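Long-range contacts in pectate lyase (PDB 1GXM), which cleaves pectate (polygalacturonic acid) by beta-elimination, this chain being the catalytic module of a larger protein: residues A[290-295]-A[303-308]; A[261-266]-A[307-312]; A[208-213]-A[278-283]; A[255-260]-A[272-277]. All coordinates share one frame; numbering follows the deposited sequence.

Interaction 1 of 4, residues A[290-295]-A[303-308]; sequences FSDRDG and QMSLER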
loop_
_atom_site.group_PDB
_atom_site.type_symbol
_atom_site.label_atom_id
_atom_site.label_comp_id
_atom_site.label_asym_id
_atom_site.label_seq_id
_atom_site.Cartn_x
_atom_site.Cartn_y
_atom_site.Cartn_z
ATOM N N PHE A 290 17.607 0.279 -12.261
ATOM C CA PHE A 290 17.717 1.581 -11.650
ATOM C C PHE A 290 17.295 2.659 -12.616
ATOM O O PHE A 290 17.268 2.469 -13.817
ATOM C CB PHE A 290 19.159 1.809 -11.208
ATOM C CG PHE A 290 19.719 0.657 -10.444
ATOM C CD1 PHE A 290 19.282 0.400 -9.158
ATOM C CD2 PHE A 290 20.600 -0.215 -11.028
ATOM C CE1 PHE A 290 19.753 -0.712 -8.470
ATOM C CE2 PHE A 290 21.075 -1.319 -10.342
ATOM C CZ PHE A 290 20.650 -1.565 -9.067
ATOM N N SER A 291 17.013 3.811 -12.050
ATOM C CA SER A 291 16.648 4.979 -12.829
ATOM C C SER A 291 17.297 6.212 -12.210
ATOM O O SER A 291 18.162 6.109 -11.336
ATOM C CB SER A 291 15.131 5.066 -12.970
ATOM O OG SER A 291 14.767 6.129 -13.821
ATOM N N ASP A 292 16.905 7.379 -12.674
ATOM C CA ASP A 292 17.526 8.595 -12.218
ATOM C C ASP A 292 16.605 9.732 -12.584
ATOM O O ASP A 292 15.547 9.508 -13.145
ATOM C CB ASP A 292 18.886 8.734 -12.897
ATOM C CG ASP A 292 19.914 9.455 -12.058
ATOM O OD1 ASP A 292 19.544 10.280 -11.194
ATOM O OD2 ASP A 292 21.127 9.241 -12.270
ATOM N N ARG A 293 17.019 10.957 -12.283
ATOM C CA ARG A 293 16.141 12.096 -12.500
ATOM C C ARG A 293 15.857 12.360 -13.954
ATOM O O ARG A 293 14.851 12.997 -14.252
ATOM C CB ARG A 293 16.695 13.326 -11.800
ATOM C CG ARG A 293 16.591 13.165 -10.294
ATOM C CD ARG A 293 16.533 14.445 -9.558
ATOM N NE ARG A 293 16.476 14.317 -8.107
ATOM C CZ ARG A 293 15.370 14.361 -7.375
ATOM N NH1 ARG A 293 14.164 14.487 -7.928
ATOM N NH2 ARG A 293 15.466 14.275 -6.059
ATOM N N ASP A 294 16.693 11.833 -14.853
ATOM C CA ASP A 294 16.441 11.949 -16.288
ATOM C C ASP A 294 15.467 10.903 -16.817
ATOM O O ASP A 294 15.172 10.890 -17.991
ATOM C CB ASP A 294 17.729 11.910 -17.088
ATOM C CG ASP A 294 18.480 10.610 -16.963
ATOM O OD1 ASP A 294 18.140 9.733 -16.126
ATOM O OD2 ASP A 294 19.449 10.381 -17.704
ATOM N N GLY A 295 14.981 10.019 -15.963
ATOM C CA GLY A 295 14.073 8.981 -16.367
ATOM C C GLY A 295 14.718 7.849 -17.131
ATOM O O GLY A 295 14.013 7.050 -17.704
ATOM N N GLN A 303 26.266 3.898 -11.919
ATOM C CA GLN A 303 26.018 4.852 -13.009
ATOM C C GLN A 303 25.034 5.954 -12.614
ATOM O O GLN A 303 24.835 6.917 -13.358
ATOM C CB GLN A 303 25.455 4.132 -14.247
ATOM C CG GLN A 303 26.206 3.109 -15.040
ATOM C CD GLN A 303 25.306 2.584 -16.174
ATOM O OE1 GLN A 303 24.710 1.491 -16.074
ATOM N NE2 GLN A 303 25.154 3.390 -17.218
ATOM N N MET A 304 24.378 5.787 -11.472
ATOM C CA MET A 304 23.363 6.720 -11.021
ATOM C C MET A 304 23.967 7.986 -10.454
ATOM O O MET A 304 25.063 7.955 -9.905
ATOM C CB MET A 304 22.556 6.049 -9.899
ATOM C CG MET A 304 21.272 6.762 -9.540
ATOM S SD MET A 304 20.440 5.904 -8.207
ATOM C CE MET A 304 19.952 4.451 -9.055
ATOM N N SER A 305 23.239 9.090 -10.526
ATOM C CA SER A 305 23.627 10.294 -9.814
ATOM C C SER A 305 23.768 10.000 -8.331
ATOM O O SER A 305 23.034 9.207 -7.754
ATOM C CB SER A 305 22.618 11.413 -10.007
ATOM O OG SER A 305 21.366 11.116 -9.441
ATOM N N LEU A 306 24.734 10.653 -7.711
ATOM C CA LEU A 306 24.971 10.486 -6.297
ATOM C C LEU A 306 23.710 10.781 -5.501
ATOM O O LEU A 306 23.340 10.067 -4.572
ATOM C CB LEU A 306 26.081 11.440 -5.887
ATOM C CG LEU A 306 26.480 11.352 -4.442
ATOM C CD1 LEU A 306 27.094 9.995 -4.114
ATOM C CD2 LEU A 306 27.490 12.437 -4.170
ATOM N N GLU A 307 23.018 11.848 -5.870
ATOM C CA GLU A 307 21.853 12.265 -5.122
ATOM C C GLU A 307 20.734 11.208 -5.150
ATOM O O GLU A 307 20.059 11.005 -4.157
ATOM C CB GLU A 307 21.327 13.618 -5.612
ATOM C CG GLU A 307 20.193 14.167 -4.757
ATOM C CD GLU A 307 18.808 13.667 -5.161
ATOM O OE1 GLU A 307 18.639 13.219 -6.309
ATOM O OE2 GLU A 307 17.887 13.775 -4.321
ATOM N N ARG A 308 20.512 10.587 -6.298
ATOM C CA ARG A 308 19.458 9.574 -6.366
ATOM C C ARG A 308 19.895 8.265 -5.718
ATOM O O ARG A 308 19.070 7.546 -5.206
ATOM C CB ARG A 308 18.975 9.325 -7.793
ATOM C CG ARG A 308 18.006 10.387 -8.319
ATOM C CD ARG A 308 16.669 10.394 -7.636
ATOM N NE ARG A 308 16.718 11.068 -6.347
ATOM C CZ ARG A 308 15.799 10.991 -5.412
ATOM N NH1 ARG A 308 14.733 10.231 -5.579
ATOM N NH2 ARG A 308 15.951 11.635 -4.280
HETATM O O HOH W 1 22.159 8.138 -15.064
#
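R293 lies across R308 at about a right angle, and both arginines grip E307. Followed outward from CB, the R293 side chain runs extended to NE. CG packs on R308 CG at 3.7 Å, and CD passes beside E307 OE1. NE gives its N-H to E307 OE1 at 3.0 Å from above the carboxylate plane; CZ lies near R308 NE, and at the tip NH2 reaches E307 OE2, also at 3.0 Å. R308 makes the same side-on, two-nitrogen grip from the opposite face of the carboxylate, so each oxygen takes two donors. This draws R293 NH2 over one face of the R308 guanidinium, 3.2 Å from R308 NH2.

D292 secures the start of helix 306-311. Its OD2 takes the N-H of S305 at 2.7 Å, nearly straight at 170°. OD1 accepts from S305 OG on its syn lone pair and from R293 N on the anti side. S305, a small hydroxyl residue at the N-cap, also accepts from R308 N. Flexible M304 bends at chi3 (-69°) to set CE 3.5 Å from F290 CB.

The two guanidinium groups would be expected to repel, a cost the shared carboxylate probably offsets; beside two cations, E307 is likely to stay ionised.

Interaction 2 of 4, residues A[261-266]-A[307-312]; sequences SLAATN and ERRTGY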
loop_
_atom_site.group_PDB
_atom_site.type_symbol
_atom_site.label_atom_id
_atom_site.label_comp_id
_atom_site.label_asym_id
_atom_site.label_seq_id
_atom_site.Cartn_x
_atom_site.Cartn_y
_atom_site.Cartn_z
ATOM N N SER A 261 23.536 2.864 4.151
ATOM C CA SER A 261 24.709 3.551 4.724
ATOM C C SER A 261 25.924 3.528 3.796
ATOM O O SER A 261 26.865 4.322 3.951
ATOM C CB SER A 261 25.099 2.945 6.081
ATOM O OG SER A 261 25.974 1.828 5.960
ATOM N N LEU A 262 25.910 2.620 2.832
ATOM C CA LEU A 262 26.987 2.421 1.891
ATOM C C LEU A 262 26.613 2.985 0.528
ATOM O O LEU A 262 27.329 2.786 -0.426
ATOM C CB LEU A 262 27.345 0.942 1.783
ATOM C CG LEU A 262 27.673 0.291 3.142
ATOM C CD1 LEU A 262 28.013 -1.162 2.995
ATOM C CD2 LEU A 262 28.793 1.032 3.845
ATOM N N ALA A 263 25.510 3.725 0.470
ATOM C CA ALA A 263 25.015 4.211 -0.819
ATOM C C ALA A 263 25.902 5.219 -1.538
ATOM O O ALA A 263 25.754 5.398 -2.738
ATOM C CB ALA A 263 23.592 4.764 -0.682
ATOM N N ALA A 264 26.815 5.873 -0.832
ATOM C CA ALA A 264 27.697 6.860 -1.462
ATOM C C ALA A 264 28.324 6.274 -2.708
ATOM O O ALA A 264 28.475 6.962 -3.706
ATOM C CB ALA A 264 28.798 7.305 -0.522
ATOM N N THR A 265 28.720 5.003 -2.656
ATOM C CA THR A 265 29.300 4.388 -3.833
ATOM C C THR A 265 28.467 3.227 -4.326
ATOM O O THR A 265 28.164 3.165 -5.503
ATOM C CB THR A 265 30.771 3.971 -3.643
ATOM O OG1 THR A 265 30.866 2.971 -2.642
ATOM C CG2 THR A 265 31.644 5.124 -3.101
ATOM N N ASN A 266 28.098 2.303 -3.444
ATOM C CA ASN A 266 27.256 1.182 -3.853
ATOM C C ASN A 266 26.639 0.522 -2.632
ATOM O O ASN A 266 27.335 -0.124 -1.862
ATOM C CB ASN A 266 28.045 0.148 -4.647
ATOM C CG ASN A 266 27.154 -0.887 -5.290
ATOM O OD1 ASN A 266 25.994 -1.032 -4.909
ATOM N ND2 ASN A 266 27.681 -1.630 -6.249
ATOM N N GLU A 307 23.018 11.848 -5.870
ATOM C CA GLU A 307 21.853 12.265 -5.122
ATOM C C GLU A 307 20.734 11.208 -5.150
ATOM O O GLU A 307 20.059 11.005 -4.157
ATOM C CB GLU A 307 21.327 13.618 -5.612
ATOM C CG GLU A 307 20.193 14.167 -4.757
ATOM C CD GLU A 307 18.808 13.667 -5.161
ATOM O OE1 GLU A 307 18.639 13.219 -6.309
ATOM O OE2 GLU A 307 17.887 13.775 -4.321
ATOM N N ARG A 308 20.512 10.587 -6.298
ATOM C CA ARG A 308 19.458 9.574 -6.366
ATOM C C ARG A 308 19.895 8.265 -5.718
ATOM O O ARG A 308 19.070 7.546 -5.206
ATOM C CB ARG A 308 18.975 9.325 -7.793
ATOM C CG ARG A 308 18.006 10.387 -8.319
ATOM C CD ARG A 308 16.669 10.394 -7.636
ATOM N NE ARG A 308 16.718 11.068 -6.347
ATOM C CZ ARG A 308 15.799 10.991 -5.412
ATOM N NH1 ARG A 308 14.733 10.231 -5.579
ATOM N NH2 ARG A 308 15.951 11.635 -4.280
ATOM N N ARG A 309 21.178 7.940 -5.756
ATOM C CA ARG A 309 21.624 6.690 -5.154
ATOM C C ARG A 309 21.541 6.775 -3.643
ATOM O O ARG A 309 21.210 5.801 -2.980
ATOM C CB ARG A 309 23.034 6.350 -5.603
ATOM C CG ARG A 309 23.489 4.968 -5.119
ATOM C CD ARG A 309 24.783 4.463 -5.724
ATOM N NE ARG A 309 25.811 5.484 -5.591
ATOM C CZ ARG A 309 26.266 6.254 -6.568
ATOM N NH1 ARG A 309 25.879 6.091 -7.817
ATOM N NH2 ARG A 309 27.136 7.193 -6.284
ATOM N N THR A 310 21.816 7.955 -3.098
ATOM C CA THR A 310 21.784 8.135 -1.646
ATOM C C THR A 310 20.390 8.553 -1.150
ATOM O O THR A 310 20.034 8.296 -0.006
ATOM C CB THR A 310 22.805 9.186 -1.181
ATOM O OG1 THR A 310 22.546 10.429 -1.852
ATOM C CG2 THR A 310 24.202 8.790 -1.559
ATOM N N GLY A 311 19.590 9.178 -2.012
ATOM C CA GLY A 311 18.339 9.787 -1.598
ATOM C C GLY A 311 17.105 8.931 -1.750
ATOM O O GLY A 311 16.039 9.303 -1.338
ATOM N N TYR A 312 17.264 7.769 -2.360
ATOM C CA TYR A 312 16.145 6.870 -2.624
ATOM C C TYR A 312 16.665 5.458 -2.475
ATOM O O TYR A 312 17.807 5.182 -2.851
ATOM C CB TYR A 312 15.677 7.107 -4.056
ATOM C CG TYR A 312 14.351 6.541 -4.476
ATOM C CD1 TYR A 312 13.167 7.151 -4.121
ATOM C CD2 TYR A 312 14.277 5.426 -5.299
ATOM C CE1 TYR A 312 11.965 6.651 -4.558
ATOM C CE2 TYR A 312 13.080 4.920 -5.721
ATOM C CZ TYR A 312 11.922 5.554 -5.382
ATOM O OH TYR A 312 10.706 5.062 -5.791
#
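R309 reaches from its helix to the backbone of A263 and A264, turning the NE side of its guanidinium to their carbonyls. CG stands anti to the backbone N (chi1 -174°), and a bend at chi3 then swings NE toward the loop. NE donates to A263 O at 2.9 Å, nearly along the C=O axis, and this oxygen lies in the guanidinium plane. NH2 donates to A264 O, also at 2.9 Å, but approaches from above that carbonyl's plane. T265 O comes over one face of the same guanidinium, at 3.3 Å from NE in an angle too poor for a hydrogen bond. Arginine suits the place because its flat head can serve two successive carbonyls of a bent loop at once, while CG packs beside the bonded carbonyl, 3.3 Å from A263 O.

A263 points its methyl at the helix backbone, CB meeting R309 O at 3.5 Å; so short a side chain allows the close approach. Beside it T310 CG2 lies 3.9 Å from A263 O, while its OG1 turns back to L306 O in the helix.

Segment 261-266 belongs to the connection between the antiparallel strands 256-258 and 268-271. R309 thus ties that hairpin's end to helix 306-311, and NH1 carries the link on to I301 O.

Interaction 3 of 4, residues A[208-213]-A[278-283]; sequences AYELES and YRFYDL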
loop_
_atom_site.group_PDB
_atom_site.type_symbol
_atom_site.label_atom_id
_atom_site.label_comp_id
_atom_site.label_asym_id
_atom_site.label_seq_id
_atom_site.Cartn_x
_atom_site.Cartn_y
_atom_site.Cartn_z
ATOM N N ALA A 208 10.059 10.806 -12.021
ATOM C CA ALA A 208 10.971 10.564 -13.135
ATOM C C ALA A 208 11.728 9.252 -13.003
ATOM O O ALA A 208 11.988 8.580 -13.992
ATOM C CB ALA A 208 11.948 11.697 -13.275
ATOM N N TYR A 209 12.064 8.911 -11.771
ATOM C CA TYR A 209 12.926 7.769 -11.481
ATOM C C TYR A 209 12.113 6.551 -11.089
ATOM O O TYR A 209 12.671 5.575 -10.608
ATOM C CB TYR A 209 13.943 8.145 -10.372
ATOM C CG TYR A 209 13.300 8.928 -9.261
ATOM C CD1 TYR A 209 12.649 8.299 -8.206
ATOM C CD2 TYR A 209 13.295 10.330 -9.294
ATOM C CE1 TYR A 209 12.005 9.045 -7.210
ATOM C CE2 TYR A 209 12.651 11.056 -8.318
ATOM C CZ TYR A 209 12.000 10.415 -7.290
ATOM O OH TYR A 209 11.379 11.154 -6.305
ATOM N N GLU A 210 10.796 6.603 -11.297
ATOM C CA GLU A 210 9.869 5.531 -10.956
ATOM C C GLU A 210 9.226 5.014 -12.230
ATOM O O GLU A 210 8.235 5.533 -12.684
ATOM C CB GLU A 210 8.832 6.040 -9.968
ATOM C CG GLU A 210 9.492 6.357 -8.641
ATOM C CD GLU A 210 8.614 7.045 -7.643
ATOM O OE1 GLU A 210 7.700 7.795 -8.024
ATOM O OE2 GLU A 210 8.846 6.840 -6.441
ATOM N N LEU A 211 9.832 4.000 -12.816
ATOM C CA LEU A 211 9.463 3.556 -14.141
ATOM C C LEU A 211 8.526 2.371 -14.073
ATOM O O LEU A 211 8.335 1.750 -13.049
ATOM C CB LEU A 211 10.722 3.212 -14.916
ATOM C CG LEU A 211 11.790 4.291 -15.003
ATOM C CD1 LEU A 211 12.886 3.829 -15.926
ATOM C CD2 LEU A 211 11.217 5.577 -15.549
ATOM N N GLU A 212 7.991 2.024 -15.222
ATOM C CA GLU A 212 7.175 0.833 -15.360
ATOM C C GLU A 212 8.023 -0.376 -15.020
ATOM O O GLU A 212 9.124 -0.531 -15.515
ATOM C CB GLU A 212 6.642 0.683 -16.788
ATOM C CG GLU A 212 5.968 1.940 -17.358
ATOM C CD GLU A 212 6.929 2.858 -18.120
ATOM O OE1 GLU A 212 8.119 3.024 -17.738
ATOM O OE2 GLU A 212 6.511 3.446 -19.144
ATOM N N SER A 213 7.464 -1.235 -14.189
ATOM C CA SER A 213 8.242 -2.245 -13.520
ATOM C C SER A 213 7.367 -3.106 -12.668
ATOM O O SER A 213 6.220 -2.765 -12.404
ATOM C CB SER A 213 9.269 -1.584 -12.624
ATOM O OG SER A 213 8.641 -0.678 -11.748
ATOM N N TYR A 278 15.117 -6.092 -5.367
ATOM C CA TYR A 278 15.149 -4.792 -5.984
ATOM C C TYR A 278 13.826 -4.068 -5.811
ATOM O O TYR A 278 12.761 -4.679 -5.717
ATOM C CB TYR A 278 15.465 -4.904 -7.464
ATOM C CG TYR A 278 16.868 -5.378 -7.734
ATOM C CD1 TYR A 278 17.170 -6.727 -7.809
ATOM C CD2 TYR A 278 17.897 -4.475 -7.903
ATOM C CE1 TYR A 278 18.464 -7.148 -8.053
ATOM C CE2 TYR A 278 19.193 -4.889 -8.134
ATOM C CZ TYR A 278 19.464 -6.220 -8.219
ATOM O OH TYR A 278 20.760 -6.613 -8.456
ATOM N N ARG A 279 13.892 -2.750 -5.797
ATOM C CA ARG A 279 12.679 -1.959 -5.807
ATOM C C ARG A 279 11.940 -2.043 -7.141
ATOM O O ARG A 279 10.702 -2.009 -7.161
ATOM C CB ARG A 279 13.009 -0.523 -5.478
ATOM C CG ARG A 279 11.816 0.350 -5.231
ATOM C CD ARG A 279 12.180 1.506 -4.412
ATOM N NE ARG A 279 11.047 2.330 -4.050
ATOM C CZ ARG A 279 11.125 3.303 -3.183
ATOM N NH1 ARG A 279 12.275 3.573 -2.616
ATOM N NH2 ARG A 279 10.057 4.016 -2.892
ATOM N N PHE A 280 12.701 -2.143 -8.220
ATOM C CA PHE A 280 12.163 -2.168 -9.575
ATOM C C PHE A 280 12.732 -3.340 -10.335
ATOM O O PHE A 280 13.944 -3.502 -10.398
ATOM C CB PHE A 280 12.538 -0.897 -10.319
ATOM C CG PHE A 280 12.136 0.361 -9.613
ATOM C CD1 PHE A 280 10.835 0.832 -9.686
ATOM C CD2 PHE A 280 13.058 1.070 -8.875
ATOM C CE1 PHE A 280 10.478 1.966 -9.013
ATOM C CE2 PHE A 280 12.701 2.203 -8.205
ATOM C CZ PHE A 280 11.408 2.671 -8.294
ATOM N N TYR A 281 11.853 -4.120 -10.942
ATOM C CA TYR A 281 12.241 -5.189 -11.840
ATOM C C TYR A 281 11.653 -4.946 -13.210
ATOM O O TYR A 281 10.512 -4.525 -13.353
ATOM C CB TYR A 281 11.691 -6.524 -11.378
ATOM C CG TYR A 281 12.319 -7.037 -10.131
ATOM C CD1 TYR A 281 11.866 -6.638 -8.898
ATOM C CD2 TYR A 281 13.389 -7.909 -10.193
ATOM C CE1 TYR A 281 12.430 -7.125 -7.748
ATOM C CE2 TYR A 281 13.975 -8.387 -9.053
ATOM C CZ TYR A 281 13.494 -8.007 -7.823
ATOM O OH TYR A 281 14.058 -8.469 -6.652
ATOM N N ASP A 282 12.417 -5.276 -14.231
ATOM C CA ASP A 282 11.911 -5.163 -15.583
ATOM C C ASP A 282 10.714 -6.093 -15.773
ATOM O O ASP A 282 10.767 -7.271 -15.406
ATOM C CB ASP A 282 13.012 -5.484 -16.577
ATOM C CG ASP A 282 12.568 -5.331 -17.990
ATOM O OD1 ASP A 282 12.011 -6.299 -18.571
ATOM O OD2 ASP A 282 12.711 -4.265 -18.571
ATOM N N LEU A 283 9.655 -5.576 -16.386
ATOM C CA LEU A 283 8.409 -6.300 -16.537
ATOM C C LEU A 283 8.593 -7.631 -17.237
ATOM O O LEU A 283 7.936 -8.586 -16.902
ATOM C CB LEU A 283 7.413 -5.446 -17.305
ATOM C CG LEU A 283 6.840 -4.296 -16.498
ATOM C CD1 LEU A 283 6.114 -3.361 -17.418
ATOM C CD2 LEU A 283 5.886 -4.759 -15.406
HETATM O O HOH W 2 7.887 5.444 -4.443
HETATM O O HOH W 3 10.000 -2.745 -17.006
#
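E210 packs its CG near F280 CZ, and at its end OE2 is gripped by several groups: R207 NH2 in a salt bridge, Y312 OH, and a water weakly bonded to R279 NH2. S213 OG gives its proton to L211 O at 2.8 Å within its own segment. With chi1 at 54°, OG also meets the edge of the F280 ring, 3.4 Å from CD1 and in the ring plane. Serine serves here because it is small and its hydroxyl is satisfied by its own chain turn, while CB lies 3.3 Å from Y281 O.

Phenylalanine suits position 280 because its long, flat apolar side chain lets CD1, CE1 and CZ meet backbone and side-chain atoms of 209-213; CZ lies 3.9 Å from Y209 O. R279 CG sits over one face, toward the rim. Branched L283 brings CD2 to 3.5 Å from S213 C and CD1 to 4.1 Å from E212 CB.

No direct hydrogen bond joins the segments, but a water donates to E212 O at 2.8 Å and accepts from L283 N at 2.9 Å, bridging the two backbones.

Segment 208-213 leads directly into strand 214-215, which pairs antiparallel with strand 280-281 through L214 and Y281. Y209 and L211 also pack on S291, so the loop touches both strand 280-281 and strand 290-291.

Interaction 4 of 4, residues A[255-260]-A[272-277]; sequences GYTYDS and AGSKMW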
loop_
_atom_site.group_PDB
_atom_site.type_symbol
_atom_site.label_atom_id
_atom_site.label_comp_id
_atom_site.label_asym_id
_atom_site.label_seq_id
_atom_site.Cartn_x
_atom_site.Cartn_y
_atom_site.Cartn_z
ATOM N N GLY A 255 22.856 -13.699 -1.571
ATOM C CA GLY A 255 24.205 -13.386 -1.129
ATOM C C GLY A 255 24.505 -11.905 -1.011
ATOM O O GLY A 255 25.654 -11.519 -0.862
ATOM N N TYR A 256 23.465 -11.068 -1.073
ATOM C CA TYR A 256 23.613 -9.616 -1.041
ATOM C C TYR A 256 22.561 -9.008 -0.140
ATOM O O TYR A 256 21.529 -9.604 0.126
ATOM C CB TYR A 256 23.480 -9.021 -2.455
ATOM C CG TYR A 256 24.623 -9.437 -3.348
ATOM C CD1 TYR A 256 24.601 -10.684 -3.957
ATOM C CD2 TYR A 256 25.735 -8.638 -3.532
ATOM C CE1 TYR A 256 25.619 -11.136 -4.748
ATOM C CE2 TYR A 256 26.798 -9.112 -4.347
ATOM C CZ TYR A 256 26.695 -10.364 -4.937
ATOM O OH TYR A 256 27.700 -10.889 -5.750
ATOM N N THR A 257 22.827 -7.792 0.276
ATOM C CA THR A 257 21.875 -6.996 1.003
ATOM C C THR A 257 22.009 -5.554 0.556
ATOM O O THR A 257 23.032 -5.150 0.012
ATOM C CB THR A 257 22.101 -7.180 2.500
ATOM O OG1 THR A 257 20.902 -6.834 3.214
ATOM C CG2 THR A 257 23.221 -6.297 3.032
ATOM N N TYR A 258 20.980 -4.781 0.838
ATOM C CA TYR A 258 20.974 -3.363 0.541
ATOM C C TYR A 258 21.291 -2.605 1.819
ATOM O O TYR A 258 20.576 -2.692 2.802
ATOM C CB TYR A 258 19.611 -2.921 0.005
ATOM C CG TYR A 258 19.655 -1.573 -0.669
ATOM C CD1 TYR A 258 19.469 -0.395 0.049
ATOM C CD2 TYR A 258 19.885 -1.474 -2.020
ATOM C CE1 TYR A 258 19.513 0.826 -0.572
ATOM C CE2 TYR A 258 19.916 -0.255 -2.649
ATOM C CZ TYR A 258 19.751 0.887 -1.919
ATOM O OH TYR A 258 19.762 2.086 -2.593
ATOM N N ASP A 259 22.387 -1.870 1.797
ATOM C CA ASP A 259 22.835 -1.130 2.952
ATOM C C ASP A 259 22.891 0.336 2.567
ATOM O O ASP A 259 23.829 0.778 1.914
ATOM C CB ASP A 259 24.181 -1.667 3.416
ATOM C CG ASP A 259 24.604 -1.080 4.738
ATOM O OD1 ASP A 259 24.072 -0.027 5.104
ATOM O OD2 ASP A 259 25.465 -1.634 5.433
ATOM N N SER A 260 21.863 1.084 2.932
ATOM C CA SER A 260 21.764 2.474 2.510
ATOM C C SER A 260 22.923 3.314 3.057
ATOM O O SER A 260 23.261 4.335 2.475
ATOM C CB SER A 260 20.428 3.089 2.910
ATOM O OG SER A 260 20.340 3.247 4.302
ATOM N N ALA A 272 26.584 -12.903 3.291
ATOM C CA ALA A 272 26.426 -14.337 3.162
ATOM C C ALA A 272 25.071 -14.777 3.669
ATOM O O ALA A 272 24.649 -14.420 4.766
ATOM C CB ALA A 272 27.539 -15.057 3.932
ATOM N N GLY A 273 24.392 -15.567 2.840
ATOM C CA GLY A 273 23.134 -16.182 3.221
ATOM C C GLY A 273 21.970 -15.222 3.316
ATOM O O GLY A 273 20.956 -15.554 3.937
ATOM N N SER A 274 22.135 -14.032 2.744
ATOM C CA SER A 274 21.115 -12.984 2.718
ATOM C C SER A 274 20.491 -12.978 1.335
ATOM O O SER A 274 21.068 -13.445 0.376
ATOM C CB SER A 274 21.763 -11.628 3.010
ATOM O OG SER A 274 20.901 -10.525 2.723
ATOM N N LYS A 275 19.279 -12.458 1.252
ATOM C CA LYS A 275 18.620 -12.221 -0.021
ATOM C C LYS A 275 18.185 -10.775 -0.059
ATOM O O LYS A 275 17.676 -10.243 0.923
ATOM C CB LYS A 275 17.413 -13.125 -0.126
ATOM C CG LYS A 275 17.773 -14.605 -0.250
ATOM C CD LYS A 275 16.515 -15.480 -0.181
ATOM C CE LYS A 275 16.871 -16.938 -0.258
ATOM N NZ LYS A 275 15.685 -17.822 -0.143
ATOM N N MET A 276 18.370 -10.163 -1.208
ATOM C CA MET A 276 17.969 -8.787 -1.461
ATOM C C MET A 276 16.929 -8.796 -2.561
ATOM O O MET A 276 16.993 -9.574 -3.508
ATOM C CB MET A 276 19.157 -7.935 -1.900
ATOM C CG MET A 276 18.873 -6.460 -1.906
ATOM S SD MET A 276 20.110 -5.516 -2.779
ATOM C CE MET A 276 19.502 -5.709 -4.477
ATOM N N TRP A 277 15.997 -7.872 -2.450
ATOM C CA TRP A 277 15.052 -7.616 -3.520
ATOM C C TRP A 277 15.298 -6.235 -4.063
ATOM O O TRP A 277 15.653 -5.314 -3.336
ATOM C CB TRP A 277 13.598 -7.733 -3.018
ATOM C CG TRP A 277 13.220 -9.146 -2.756
ATOM C CD1 TRP A 277 12.572 -9.986 -3.600
ATOM C CD2 TRP A 277 13.538 -9.917 -1.583
ATOM N NE1 TRP A 277 12.446 -11.227 -3.030
ATOM C CE2 TRP A 277 13.017 -11.206 -1.785
ATOM C CE3 TRP A 277 14.158 -9.635 -0.367
ATOM C CZ2 TRP A 277 13.126 -12.209 -0.846
ATOM C CZ3 TRP A 277 14.249 -10.633 0.573
ATOM C CH2 TRP A 277 13.737 -11.907 0.327
#
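S274 points its side chain at the neighbouring strand, and its OG, anti to the backbone N (chi1 167°), donates to Y256 O at 2.8 Å from above the carbonyl plane. The same rotamer brings OG beside T257 CB at 3.6 Å. Serine fits because a short hydroxyl can take over the role of a backbone donor: M276 N stands 3.5 Å from Y256 O, but at an angle too poor for a bond. One backbone bond does form, G255 N to S274 O at 2.7 Å. G255 adopts a positive phi of 90° as the chain turns a corner, a conformation readily reached by a residue with no CB.

Strands 256-258 and 274-277 run 50° apart and are not partners in one sheet. The first pairs antiparallel with strand 268-271; the second, after the corner at 272-273, pairs with strand 315-316.

M276 points toward strand 256-258, extending from CB to SD with CG anti to the backbone N. Its long, flexible, unbranched chain lets the polarisable sulfur reach the edge of the Y258 ring, 5.4 Å from the centroid, a Met-aromatic contact; SD also lies 3.8 Å from Y258 CB. Nearer the backbone, M276 CB touches Y256 O at 3.5 Å. Y258 OH is hydrogen-bonded to W314 N.

Interactions 1 and 2 hold the same element, helix 306-311: the first meets its beginning with carboxylates and arginines, the second ties R309, just beyond, to loop carbonyls. Both are partly buried. Interaction 3 is the buried contact, its centre about 16 Å from the centre of the chain; no direct polar bond crosses it, and packing and waters do the work. Y312 of interaction 2 reaches it through a probable hydrogen bond to E210, and R308 of interaction 1 lies against Y209. Interaction 4 is a surface contact between strands of different sheets, joined by two hydrogen bonds and a methionine. Its segment 272-277 runs directly into 278-283. It is nested inside the loop closed by interaction 3.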